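Serine acetyltransferase (Entamoeba histolytica, PDB 3P1B) probably transfers an acetyl group from acetyl-CoA to the hydroxyl of L-serine, an early step in cysteine biosynthesis. Local coordinates at residues A[188-193]-A[221-226]; A[243-248]-A[259-264]; A[24-29]-A[48-53]; A[102-107]-A[129-134]. All coordinates share one frame; numbering follows the deposited sequence.

Contact 1: residues A[188-193]-A[221-226]. With SO4 (sulfate ion), chain D.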
loop_
_atom_site.group_PDB
_atom_site.type_symbol
_atom_site.label_atom_id
_atom_site.label_comp_id
_atom_site.label_asym_id
_atom_site.label_seq_id
_atom_site.Cartn_x
_atom_site.Cartn_y
_atom_site.Cartn_z
ATOM N N GLY A 188 12.115 12.832 1.267
ATOM C CA GLY A 188 13.282 12.759 0.386
ATOM C C GLY A 188 14.610 12.605 1.091
ATOM O O GLY A 188 14.713 12.847 2.320
ATOM N N GLU A 189 15.613 12.179 0.295
ATOM C CA GLU A 189 16.924 11.752 0.797
ATOM C C GLU A 189 17.604 12.859 1.602
ATOM O O GLU A 189 18.336 12.572 2.529
ATOM C CB GLU A 189 17.822 11.255 -0.366
ATOM C CG GLU A 189 19.297 11.202 -0.071
ATOM C CD GLU A 189 20.133 10.545 -1.211
ATOM O OE1 GLU A 189 21.025 9.742 -0.896
ATOM O OE2 GLU A 189 19.862 10.810 -2.408
ATOM N N THR A 190 17.306 14.111 1.286
ATOM C CA THR A 190 17.992 15.212 1.941
ATOM C C THR A 190 17.025 16.026 2.786
ATOM O O THR A 190 17.338 17.141 3.226
ATOM C CB THR A 190 18.796 16.139 0.953
ATOM O OG1 THR A 190 17.921 16.958 0.151
ATOM C CG2 THR A 190 19.704 15.307 0.071
ATOM N N ALA A 191 15.848 15.442 3.034
ATOM C CA ALA A 191 14.864 16.064 3.939
ATOM C C ALA A 191 15.461 16.222 5.356
ATOM O O ALA A 191 16.184 15.361 5.846
ATOM C CB ALA A 191 13.606 15.194 4.019
ATOM N N ILE A 192 15.195 17.356 6.015
ATOM C CA ILE A 192 15.604 17.480 7.433
ATOM C C ILE A 192 14.337 17.883 8.180
ATOM O O ILE A 192 13.687 18.787 7.736
ATOM C CB ILE A 192 16.717 18.550 7.589
ATOM C CG1 ILE A 192 18.057 17.944 7.148
ATOM C CG2 ILE A 192 16.795 19.098 9.029
ATOM C CD1 ILE A 192 19.086 18.991 6.854
ATOM N N ILE A 193 13.954 17.161 9.231
ATOM C CA ILE A 193 12.702 17.439 9.951
ATOM C C ILE A 193 13.048 17.562 11.456
ATOM O O ILE A 193 13.706 16.724 12.027
ATOM C CB ILE A 193 11.570 16.320 9.748
ATOM C CG1 ILE A 193 11.209 16.109 8.242
ATOM C CG2 ILE A 193 10.313 16.732 10.515
ATOM C CD1 ILE A 193 10.380 14.748 7.915
ATOM N N THR A 221 22.999 15.875 -3.828
ATOM C CA THR A 221 22.929 17.308 -3.414
ATOM C C THR A 221 21.701 17.701 -2.605
ATOM O O THR A 221 20.619 17.146 -2.828
ATOM C CB THR A 221 23.079 18.376 -4.529
ATOM O OG1 THR A 221 21.795 18.691 -5.102
ATOM C CG2 THR A 221 24.124 17.987 -5.576
ATOM N N LYS A 222 21.848 18.714 -1.736
ATOM C CA LYS A 222 20.745 19.133 -0.865
ATOM C C LYS A 222 19.594 19.675 -1.691
ATOM O O LYS A 222 19.723 20.711 -2.375
ATOM C CB LYS A 222 21.197 20.127 0.228
ATOM C CG LYS A 222 20.084 20.992 0.875
ATOM C CD LYS A 222 19.018 20.143 1.594
ATOM C CE LYS A 222 18.555 20.791 2.899
ATOM N NZ LYS A 222 17.269 20.207 3.300
ATOM N N ARG A 223 18.458 18.979 -1.668
ATOM C CA ARG A 223 17.386 19.349 -2.622
ATOM C C ARG A 223 15.929 19.212 -2.131
ATOM O O ARG A 223 14.974 19.447 -2.893
ATOM C CB ARG A 223 17.618 18.609 -3.961
ATOM C CG ARG A 223 17.315 17.102 -3.922
ATOM C CD ARG A 223 18.071 16.290 -4.970
ATOM N NE ARG A 223 17.818 14.829 -4.827
ATOM C CZ ARG A 223 18.437 14.007 -3.985
ATOM N NH1 ARG A 223 19.382 14.455 -3.167
ATOM N NH2 ARG A 223 18.152 12.703 -3.965
ATOM N N HIS A 224 15.782 18.843 -0.859
ATOM C CA HIS A 224 14.492 18.510 -0.226
ATOM C C HIS A 224 14.293 19.559 0.927
ATOM O O HIS A 224 15.266 20.209 1.320
ATOM C CB HIS A 224 14.561 17.050 0.271
ATOM C CG HIS A 224 14.892 16.020 -0.796
ATOM N ND1 HIS A 224 14.135 15.854 -1.940
ATOM C CD2 HIS A 224 15.835 15.045 -0.838
ATOM C CE1 HIS A 224 14.606 14.851 -2.649
ATOM N NE2 HIS A 224 15.638 14.327 -2.001
ATOM N N PRO A 225 13.052 19.753 1.458
ATOM C CA PRO A 225 12.925 20.749 2.533
ATOM C C PRO A 225 13.673 20.473 3.848
ATOM O O PRO A 225 14.122 19.383 4.103
ATOM C CB PRO A 225 11.404 20.783 2.813
ATOM C CG PRO A 225 10.766 20.235 1.537
ATOM C CD PRO A 225 11.747 19.149 1.142
ATOM N N THR A 226 13.767 21.519 4.665
ATOM C CA THR A 226 14.257 21.476 6.029
ATOM C C THR A 226 13.095 22.064 6.807
ATOM O O THR A 226 12.634 23.142 6.495
ATOM C CB THR A 226 15.479 22.375 6.163
ATOM O OG1 THR A 226 16.584 21.733 5.512
ATOM C CG2 THR A 226 15.813 22.661 7.648
HETATM S S SO4 D . 14.429 13.287 -5.622
HETATM O O1 SO4 D . 15.205 14.490 -5.694
HETATM O O2 SO4 D . 13.267 13.446 -4.737
HETATM O O3 SO4 D . 13.984 12.804 -6.928
HETATM O O4 SO4 D . 15.338 12.346 -4.988
#
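G188 and H224 meet in the tight half of this contact, CA of G188 lying 3.6 Å from the centroid of the H224 ring over one face, while CG of R223 covers the opposite face. T190 wedges in beside them. With its OG1 set between the backbone N and the carbonyl carbon (chi1 72°), it receives R223 N in a nearly straight bond of 2.8 Å to OG1 and H224 N in a weak, bent one, while its CG2 rests on R223 NH1. R223 NH2 makes a salt bridge to E189 OE2 (3.0 Å), meeting the anti lone pair; E189 OE1 is tied to Y144. I192 N binds P225 O (3.0 Å), joining parallel strands of adjacent coils in a left-handed beta-helix. The solvent side is looser: the exposed I192 lies alongside T226, and CD1 of I192 comes no nearer to NZ of K222 than 4.2 Å. At its margin that NZ is firmly held by T190 O, H224 O and T226 OG1. A sulfate, probably from the crystallisation liquor, is bonded by R223 NE and NH2 and by H209. An arginine steadied by a carboxylate yet still gripping sulfate suggests a place suited to an anionic group.

Contact 2: residues A[243-248]-A[259-264]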
loop_
_atom_site.group_PDB
_atom_site.type_symbol
_atom_site.label_atom_id
_atom_site.label_comp_id
_atom_site.label_asym_id
_atom_site.label_seq_id
_atom_site.Cartn_x
_atom_site.Cartn_y
_atom_site.Cartn_z
ATOM N N ILE A 243 13.950 24.263 0.342
ATOM C CA ILE A 243 13.294 25.422 0.921
ATOM C C ILE A 243 13.296 25.267 2.433
ATOM O O ILE A 243 13.641 24.226 2.903
ATOM C CB ILE A 243 11.871 25.598 0.362
ATOM C CG1 ILE A 243 10.959 24.385 0.657
ATOM C CG2 ILE A 243 11.938 25.948 -1.135
ATOM C CD1 ILE A 243 9.464 24.660 0.272
ATOM N N ILE A 244 13.002 26.330 3.184
ATOM C CA ILE A 244 12.940 26.228 4.639
ATOM C C ILE A 244 11.539 26.518 5.161
ATOM O O ILE A 244 10.928 27.522 4.815
ATOM C CB ILE A 244 14.045 27.083 5.357
ATOM C CG1 ILE A 244 15.411 26.435 5.147
ATOM C CG2 ILE A 244 13.798 27.177 6.884
ATOM C CD1 ILE A 244 16.563 27.344 5.429
ATOM N N VAL A 245 11.029 25.585 5.957
ATOM C CA VAL A 245 9.813 25.813 6.693
ATOM C C VAL A 245 10.207 26.059 8.148
ATOM O O VAL A 245 10.859 25.228 8.775
ATOM C CB VAL A 245 8.830 24.647 6.572
ATOM C CG1 VAL A 245 7.653 24.876 7.497
ATOM C CG2 VAL A 245 8.349 24.523 5.108
ATOM N N GLY A 246 9.820 27.208 8.692
ATOM C CA GLY A 246 10.210 27.534 10.065
ATOM C C GLY A 246 9.432 26.721 11.078
ATOM O O GLY A 246 8.606 25.877 10.698
ATOM N N SER A 247 9.684 26.988 12.364
ATOM C CA SER A 247 8.995 26.331 13.464
ATOM C C SER A 247 7.589 26.890 13.679
ATOM O O SER A 247 7.284 28.019 13.244
ATOM C CB SER A 247 9.829 26.425 14.746
ATOM O OG SER A 247 11.146 25.929 14.539
ATOM N N HIS A 248 6.727 26.097 14.321
ATOM C CA HIS A 248 5.326 26.470 14.580
ATOM C C HIS A 248 4.592 26.905 13.308
ATOM O O HIS A 248 3.967 27.957 13.305
ATOM C CB HIS A 248 5.243 27.585 15.659
ATOM C CG HIS A 248 5.881 27.193 16.964
ATOM N ND1 HIS A 248 7.201 27.473 17.256
ATOM C CD2 HIS A 248 5.408 26.475 18.015
ATOM C CE1 HIS A 248 7.510 26.970 18.442
ATOM N NE2 HIS A 248 6.437 26.363 18.924
ATOM N N ARG A 259 8.160 27.717 -1.931
ATOM C CA ARG A 259 9.070 28.772 -1.403
ATOM C C ARG A 259 9.136 28.773 0.157
ATOM O O ARG A 259 8.293 28.157 0.811
ATOM C CB ARG A 259 8.785 30.158 -2.057
ATOM C CG ARG A 259 7.552 30.983 -1.601
ATOM C CD ARG A 259 7.988 32.176 -0.668
ATOM N NE ARG A 259 7.029 33.300 -0.605
ATOM C CZ ARG A 259 7.215 34.434 0.081
ATOM N NH1 ARG A 259 8.333 34.626 0.793
ATOM N NH2 ARG A 259 6.278 35.390 0.059
ATOM N N ASP A 260 10.139 29.441 0.741
ATOM C CA ASP A 260 10.314 29.443 2.210
ATOM C C ASP A 260 9.042 29.831 2.965
ATOM O O ASP A 260 8.217 30.603 2.459
ATOM C CB ASP A 260 11.478 30.356 2.625
ATOM C CG ASP A 260 12.831 29.756 2.313
ATOM O OD1 ASP A 260 12.908 28.567 1.960
ATOM O OD2 ASP A 260 13.842 30.461 2.454
ATOM N N VAL A 261 8.879 29.255 4.152
ATOM C CA VAL A 261 7.738 29.540 5.007
ATOM C C VAL A 261 8.263 29.978 6.378
ATOM O O VAL A 261 8.880 29.190 7.109
ATOM C CB VAL A 261 6.760 28.327 5.129
ATOM C CG1 VAL A 261 5.653 28.607 6.164
ATOM C CG2 VAL A 261 6.137 27.960 3.757
ATOM N N ASP A 262 8.006 31.243 6.715
ATOM C CA ASP A 262 8.465 31.840 7.964
ATOM C C ASP A 262 7.826 31.154 9.165
ATOM O O ASP A 262 6.674 30.710 9.087
ATOM C CB ASP A 262 8.114 33.330 7.989
ATOM C CG ASP A 262 8.963 34.153 7.023
ATOM O OD1 ASP A 262 10.094 33.712 6.686
ATOM O OD2 ASP A 262 8.496 35.231 6.586
ATOM N N SER A 263 8.574 31.075 10.266
ATOM C CA SER A 263 8.058 30.552 11.533
ATOM C C SER A 263 6.736 31.213 11.976
ATOM O O SER A 263 6.376 32.314 11.520
ATOM C CB SER A 263 9.104 30.691 12.637
ATOM O OG SER A 263 10.161 29.755 12.491
ATOM N N ASN A 264 6.001 30.511 12.835
ATOM C CA ASN A 264 4.792 31.042 13.488
ATOM C C ASN A 264 3.621 31.438 12.561
ATOM O O ASN A 264 2.868 32.375 12.871
ATOM C CB ASN A 264 5.167 32.206 14.427
ATOM C CG ASN A 264 6.287 31.842 15.398
ATOM O OD1 ASN A 264 6.064 31.155 16.396
ATOM N ND2 ASN A 264 7.493 32.334 15.121
#
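V261 lies alongside V245, both side chains pointing the same way on the buried side, with CB of V261 4.1 Å from CG2 of V245. Beside them the backbones pair: V261 N gives a 2.8 Å bond to I244 O, and G246 N one of 2.7 Å to V261 O. Side chains continue the bonding on either side of this single bridge. OD1 of D260 accepts I244 N at 2.6 Å from above the carboxylate plane, and OG of S263, 3.3 Å from CA of G246, takes a weak bond from S247 N. Further on, N264 N binds S247 O (2.8 Å). H248 and N264 then turn their corners with positive phi, ring and amide planes only 7° apart and OD1 of N264 3.7 Å from CB of H248. The H248 ring also meets that of Y230 nearly parallel, so equivalent corners lie one above another along the left-handed beta-helix. S247 OG is bonded to D229 N of the preceding coil. The chemistry implies that coil-to-coil cohesion here rests mainly on backbone bonds, with D260 supplying a side-chain acceptor and S263 a weaker one.

Contact 3: residues A[24-29]-A[48-53]. With SO4 (sulfate ion), chain E.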
loop_
_atom_site.group_PDB
_atom_site.type_symbol
_atom_site.label_atom_id
_atom_site.label_comp_id
_atom_site.label_asym_id
_atom_site.label_seq_id
_atom_site.Cartn_x
_atom_site.Cartn_y
_atom_site.Cartn_z
ATOM N N PHE A 24 4.579 1.526 28.768
ATOM C CA PHE A 24 5.389 0.770 27.796
ATOM C C PHE A 24 5.458 -0.719 28.208
ATOM O O PHE A 24 6.207 -1.530 27.634
ATOM C CB PHE A 24 6.817 1.394 27.687
ATOM C CG PHE A 24 6.817 2.864 27.319
ATOM C CD1 PHE A 24 6.681 3.242 25.984
ATOM C CD2 PHE A 24 6.937 3.859 28.291
ATOM C CE1 PHE A 24 6.664 4.578 25.595
ATOM C CE2 PHE A 24 6.889 5.237 27.933
ATOM C CZ PHE A 24 6.763 5.589 26.562
ATOM N N HIS A 25 4.648 -1.067 29.208
ATOM C CA HIS A 25 4.583 -2.407 29.742
ATOM C C HIS A 25 3.170 -2.954 29.626
ATOM O O HIS A 25 2.201 -2.190 29.590
ATOM C CB HIS A 25 4.995 -2.435 31.230
ATOM C CG HIS A 25 6.440 -2.109 31.470
ATOM N ND1 HIS A 25 7.470 -2.812 30.878
ATOM C CD2 HIS A 25 7.023 -1.187 32.270
ATOM C CE1 HIS A 25 8.627 -2.332 31.297
ATOM N NE2 HIS A 25 8.385 -1.333 32.132
ATOM N N SER A 26 3.085 -4.284 29.579
ATOM C CA SER A 26 1.816 -5.014 29.633
ATOM C C SER A 26 2.038 -6.486 29.955
ATOM O O SER A 26 3.012 -7.097 29.500
ATOM C CB SER A 26 1.053 -4.900 28.312
ATOM O OG SER A 26 -0.018 -5.806 28.316
ATOM N N LYS A 27 1.101 -7.068 30.712
ATOM C CA LYS A 27 1.139 -8.494 31.058
ATOM C C LYS A 27 0.407 -9.384 30.044
ATOM O O LYS A 27 0.462 -10.621 30.132
ATOM C CB LYS A 27 0.538 -8.724 32.467
ATOM C CG LYS A 27 1.252 -7.972 33.631
ATOM C CD LYS A 27 0.254 -7.727 34.807
ATOM C CE LYS A 27 0.954 -7.334 36.143
ATOM N NZ LYS A 27 0.016 -6.617 37.119
ATOM N N ARG A 28 -0.313 -8.776 29.101
ATOM C CA ARG A 28 -1.134 -9.562 28.147
ATOM C C ARG A 28 -0.252 -10.320 27.143
ATOM O O ARG A 28 0.743 -9.763 26.676
ATOM C CB ARG A 28 -2.085 -8.624 27.400
ATOM C CG ARG A 28 -3.097 -7.914 28.301
ATOM C CD ARG A 28 -3.787 -6.756 27.590
ATOM N NE ARG A 28 -4.871 -6.081 28.335
ATOM C CZ ARG A 28 -6.052 -6.618 28.629
ATOM N NH1 ARG A 28 -6.317 -7.892 28.304
ATOM N NH2 ARG A 28 -6.949 -5.887 29.293
ATOM N N ASP A 29 -0.584 -11.575 26.822
ATOM C CA ASP A 29 0.011 -12.203 25.645
ATOM C C ASP A 29 -0.841 -11.800 24.428
ATOM O O ASP A 29 -2.050 -12.061 24.405
ATOM C CB ASP A 29 0.167 -13.722 25.805
ATOM C CG ASP A 29 1.303 -14.095 26.777
ATOM O OD1 ASP A 29 1.947 -13.168 27.347
ATOM O OD2 ASP A 29 1.572 -15.318 26.954
ATOM N N PRO A 48 9.283 -5.432 24.048
ATOM C CA PRO A 48 9.097 -6.843 24.240
ATOM C C PRO A 48 7.713 -7.234 24.841
ATOM O O PRO A 48 7.203 -8.282 24.475
ATOM C CB PRO A 48 10.275 -7.216 25.162
ATOM C CG PRO A 48 11.219 -5.978 25.097
ATOM C CD PRO A 48 10.248 -4.927 25.037
ATOM N N ASP A 49 7.070 -6.408 25.665
ATOM C CA ASP A 49 5.772 -6.874 26.198
ATOM C C ASP A 49 4.710 -7.111 25.144
ATOM O O ASP A 49 3.752 -7.863 25.361
ATOM C CB ASP A 49 5.265 -5.937 27.285
ATOM C CG ASP A 49 6.014 -6.157 28.602
ATOM O OD1 ASP A 49 6.660 -7.220 28.780
ATOM O OD2 ASP A 49 5.939 -5.301 29.460
ATOM N N PHE A 50 4.904 -6.496 23.984
ATOM C CA PHE A 50 3.832 -6.376 23.002
ATOM C C PHE A 50 3.949 -7.417 21.890
ATOM O O PHE A 50 3.047 -7.581 21.069
ATOM C CB PHE A 50 3.720 -4.919 22.530
ATOM C CG PHE A 50 3.372 -3.967 23.641
ATOM C CD1 PHE A 50 2.088 -3.919 24.172
ATOM C CD2 PHE A 50 4.344 -3.157 24.205
ATOM C CE1 PHE A 50 1.770 -3.059 25.235
ATOM C CE2 PHE A 50 4.050 -2.330 25.258
ATOM C CZ PHE A 50 2.741 -2.238 25.753
ATOM N N PHE A 51 5.028 -8.195 21.938
ATOM C CA PHE A 51 5.418 -9.029 20.802
ATOM C C PHE A 51 6.006 -10.324 21.237
ATOM O O PHE A 51 6.425 -11.116 20.401
ATOM C CB PHE A 51 6.454 -8.297 19.940
ATOM C CG PHE A 51 5.911 -7.068 19.294
ATOM C CD1 PHE A 51 4.956 -7.189 18.299
ATOM C CD2 PHE A 51 6.329 -5.801 19.699
ATOM C CE1 PHE A 51 4.445 -6.083 17.694
ATOM C CE2 PHE A 51 5.803 -4.680 19.098
ATOM C CZ PHE A 51 4.878 -4.819 18.105
ATOM N N MET A 52 6.111 -10.529 22.541
ATOM C CA MET A 52 6.763 -11.736 23.054
ATOM C C MET A 52 5.863 -12.297 24.152
ATOM O O MET A 52 5.306 -11.531 24.951
ATOM C CB MET A 52 8.133 -11.396 23.682
ATOM C CG MET A 52 9.303 -10.973 22.746
ATOM S SD MET A 52 10.900 -11.213 23.638
ATOM C CE MET A 52 12.192 -10.821 22.442
ATOM N N LYS A 53 5.734 -13.610 24.229
ATOM C CA LYS A 53 4.990 -14.196 25.361
ATOM C C LYS A 53 5.734 -13.849 26.676
ATOM O O LYS A 53 6.970 -13.903 26.712
ATOM C CB LYS A 53 4.795 -15.711 25.161
ATOM C CG LYS A 53 4.132 -16.089 23.824
ATOM C CD LYS A 53 2.638 -16.509 23.996
ATOM C CE LYS A 53 1.816 -16.245 22.687
ATOM N NZ LYS A 53 0.313 -16.152 22.921
HETATM S S SO4 E . 8.455 -14.918 21.396
HETATM O O1 SO4 E . 9.672 -14.340 20.897
HETATM O O2 SO4 E . 7.606 -14.060 22.181
HETATM O O3 SO4 E . 8.831 -15.932 22.295
HETATM O O4 SO4 E . 7.653 -15.574 20.419
HETATM O O HOH W 1 7.566 -3.630 26.395
HETATM O O HOH W 2 4.728 -8.982 29.197
#
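D49 pushes its carboxylate against the backbone of H25 and S26, and its OD2 is gripped twice. S26 N donates to OD2 of D49 at 3.0 Å in a fairly straight bond (162°), and ND1 of H25 donates to the same OD2 at 3.2 Å, with the oxygen at the ring edge in the ring plane. The two donors arrive from opposite faces of the carboxylate, which should fix its rotation. Y17 holds the other oxygen, OD1, and a water donates to S26 O and, weakly, to OD1. A second water bridges the backbones, 2.8 Å from F24 O and accepting from D49 N.

The F50 ring follows D49 and is met obliquely by three residues: CE2 is 3.3 Å from F24 O, CE1 is 3.7 Å from CB of S26, and CZ lies near H25 O. Y30 meets this ring at an angle, and I125 of helix 121-127 also packs on F50.

At the outer end D29 crosses K53 at about a right angle. OD2 of D29 rests on the aliphatic chain, 3.4 Å from CD of K53, while NZ of K53 stays 4.3 Å from that oxygen, beyond a salt bridge. OD1 of D29 is instead bonded to H54 N. R28 turns outward to N81 of the third subunit.

An ST turn, in which S26 OG accepts R28 N, and the 3-10 turn 48-50 shape each loop, while the bonds of H25 and S26 to D49 join the two loops flanking helix 37-46, within the N-terminal helical region known from serine acetyltransferases.

Contact 4: residues A[102-107]-A[129-134]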
loop_
_atom_site.group_PDB
_atom_site.type_symbol
_atom_site.label_atom_id
_atom_site.label_comp_id
_atom_site.label_asym_id
_atom_site.label_seq_id
_atom_site.Cartn_x
_atom_site.Cartn_y
_atom_site.Cartn_z
ATOM N N ARG A 102 15.282 5.366 22.974
ATOM C CA ARG A 102 14.768 6.585 23.609
ATOM C C ARG A 102 13.973 7.448 22.665
ATOM O O ARG A 102 12.884 7.932 23.022
ATOM C CB ARG A 102 15.921 7.395 24.272
ATOM C CG ARG A 102 16.593 6.499 25.338
ATOM C CD ARG A 102 17.571 7.209 26.233
ATOM N NE ARG A 102 18.849 7.339 25.556
ATOM C CZ ARG A 102 19.912 6.547 25.735
ATOM N NH1 ARG A 102 19.908 5.537 26.604
ATOM N NH2 ARG A 102 21.003 6.799 25.040
ATOM N N THR A 103 14.466 7.627 21.446
ATOM C CA THR A 103 13.751 8.488 20.520
ATOM C C THR A 103 12.368 7.857 20.193
ATOM O O THR A 103 11.353 8.563 20.100
ATOM C CB THR A 103 14.584 8.674 19.249
ATOM O OG1 THR A 103 15.914 9.075 19.652
ATOM C CG2 THR A 103 13.979 9.710 18.356
ATOM N N LEU A 104 12.348 6.543 20.025
ATOM C CA LEU A 104 11.100 5.866 19.662
ATOM C C LEU A 104 10.043 5.956 20.764
ATOM O O LEU A 104 8.835 5.843 20.475
ATOM C CB LEU A 104 11.326 4.384 19.378
ATOM C CG LEU A 104 12.051 4.080 18.040
ATOM C CD1 LEU A 104 12.479 2.667 18.020
ATOM C CD2 LEU A 104 11.187 4.320 16.872
ATOM N N LYS A 105 10.483 6.066 22.026
ATOM C CA LYS A 105 9.539 6.289 23.116
ATOM C C LYS A 105 8.940 7.645 22.895
ATOM O O LYS A 105 7.712 7.817 23.034
ATOM C CB LYS A 105 10.225 6.168 24.489
ATOM C CG LYS A 105 10.476 4.746 24.812
ATOM C CD LYS A 105 11.286 4.711 26.102
ATOM C CE LYS A 105 10.614 5.509 27.204
ATOM N NZ LYS A 105 11.319 5.281 28.550
ATOM N N THR A 106 9.776 8.606 22.512
ATOM C CA THR A 106 9.236 9.925 22.335
ATOM C C THR A 106 8.239 9.985 21.142
ATOM O O THR A 106 7.349 10.887 21.080
ATOM C CB THR A 106 10.292 11.010 22.116
ATOM O OG1 THR A 106 10.912 10.873 20.831
ATOM C CG2 THR A 106 11.371 11.106 23.273
ATOM N N ASP A 107 8.473 9.157 20.138
ATOM C CA ASP A 107 7.611 9.151 18.920
ATOM C C ASP A 107 6.256 8.528 19.316
ATOM O O ASP A 107 5.190 8.918 18.836
ATOM C CB ASP A 107 8.254 8.246 17.866
ATOM C CG ASP A 107 9.597 8.766 17.354
ATOM O OD1 ASP A 107 9.899 9.983 17.221
ATOM O OD2 ASP A 107 10.417 7.923 16.979
ATOM N N PRO A 129 0.922 2.218 11.517
ATOM C CA PRO A 129 1.899 2.067 10.424
ATOM C C PRO A 129 2.982 3.116 10.466
ATOM O O PRO A 129 4.129 2.774 10.136
ATOM C CB PRO A 129 1.043 2.187 9.125
ATOM C CG PRO A 129 -0.147 3.093 9.586
ATOM C CD PRO A 129 -0.388 2.728 11.056
ATOM N N GLY A 130 2.572 4.390 10.717
ATOM C CA GLY A 130 3.544 5.460 11.091
ATOM C C GLY A 130 4.666 4.959 12.012
ATOM O O GLY A 130 5.884 5.159 11.757
ATOM N N PHE A 131 4.281 4.238 13.045
ATOM C CA PHE A 131 5.247 3.793 13.986
ATOM C C PHE A 131 6.119 2.647 13.509
ATOM O O PHE A 131 7.328 2.636 13.786
ATOM C CB PHE A 131 4.609 3.467 15.324
ATOM C CG PHE A 131 5.615 3.312 16.430
ATOM C CD1 PHE A 131 6.388 4.400 16.846
ATOM C CD2 PHE A 131 5.867 2.083 16.959
ATOM C CE1 PHE A 131 7.310 4.303 17.822
ATOM C CE2 PHE A 131 6.848 1.955 18.029
ATOM C CZ PHE A 131 7.578 3.071 18.429
ATOM N N GLN A 132 5.551 1.708 12.759
ATOM C CA GLN A 132 6.367 0.616 12.203
ATOM C C GLN A 132 7.392 1.285 11.249
ATOM O O GLN A 132 8.588 0.998 11.377
ATOM C CB GLN A 132 5.514 -0.446 11.523
ATOM C CG GLN A 132 4.204 -0.771 12.297
ATOM C CD GLN A 132 4.457 -1.171 13.772
ATOM O OE1 GLN A 132 5.237 -2.067 14.031
ATOM N NE2 GLN A 132 3.777 -0.501 14.719
ATOM N N ALA A 133 6.959 2.224 10.410
ATOM C CA ALA A 133 7.868 2.932 9.480
ATOM C C ALA A 133 9.079 3.532 10.187
ATOM O O ALA A 133 10.203 3.462 9.671
ATOM C CB ALA A 133 7.167 3.985 8.611
ATOM N N VAL A 134 8.850 4.149 11.337
ATOM C CA VAL A 134 9.862 4.987 12.030
ATOM C C VAL A 134 10.792 4.048 12.738
ATOM O O VAL A 134 12.042 4.184 12.746
ATOM C CB VAL A 134 9.181 5.949 13.033
ATOM C CG1 VAL A 134 10.193 6.648 13.887
ATOM C CG2 VAL A 134 8.481 7.092 12.265
#
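Helices 102-107 and 129-134 run nearly antiparallel, their axes 165° apart in direction and 10.9 Å apart at closest approach. L104 faces V134, with their CA atoms 7.8 Å apart, and one turn along D107 faces F131. At this spacing no hydrogen bond crosses, and the gap is filled by side chains, one of which reaches a backbone carbonyl.

F131 and L104 share the larger part. With CG of F131 anti to the backbone N (chi1 -166°), the ring swings across to the other helix and presents its edge: CE1 lies 3.4 Å from L104 O, near the ring plane, and 4.1 Å from CB of D107. CD2 of L104 reaches the same CE1 at 4.0 Å, crossing the phenylalanine at a slant.

The pattern, two residues a turn apart on each helix facing their counterparts, is antiparallel helix packing inside the N-terminal helical region of the subunit, where helix 83-114 lies against helix 129-145. F46 of helix 37-46 adds to the cover on L104, as does I135, the residue after V134.

V134 points its CG1 into the groove between L104 and D107. That methyl is 3.9 Å from CD2 of L104, the two side chains sliding past each other in opposite directions, and 3.4 Å from OD2 of D107. The aspartate is buried, and its OD1 is paired outside the two segments, in a salt bridge with R138 further along helix 129-145 and a bond from F177 N.

Contacts 1 and 2 belong to the beta-helix and share a parallel sheet: T226 of contact 1 pairs through its backbone with I243 and V245 of contact 2, continuing the coil stacking. Contacts 3 and 4 lie in the helical part and touch where F24 meets K105 in a cation-pi interaction. Contact 4, the one fully buried, is close to the centre of the chain and joined by packing without a hydrogen bond across it. The other three are partly buried and polar: contact 2 relies on backbone bonds, contact 3 on one aspartate and waters, contact 1 on charged groups beside a sulfate. Contacts 2 and 3 are farthest apart, their centres about 41 Å from each other.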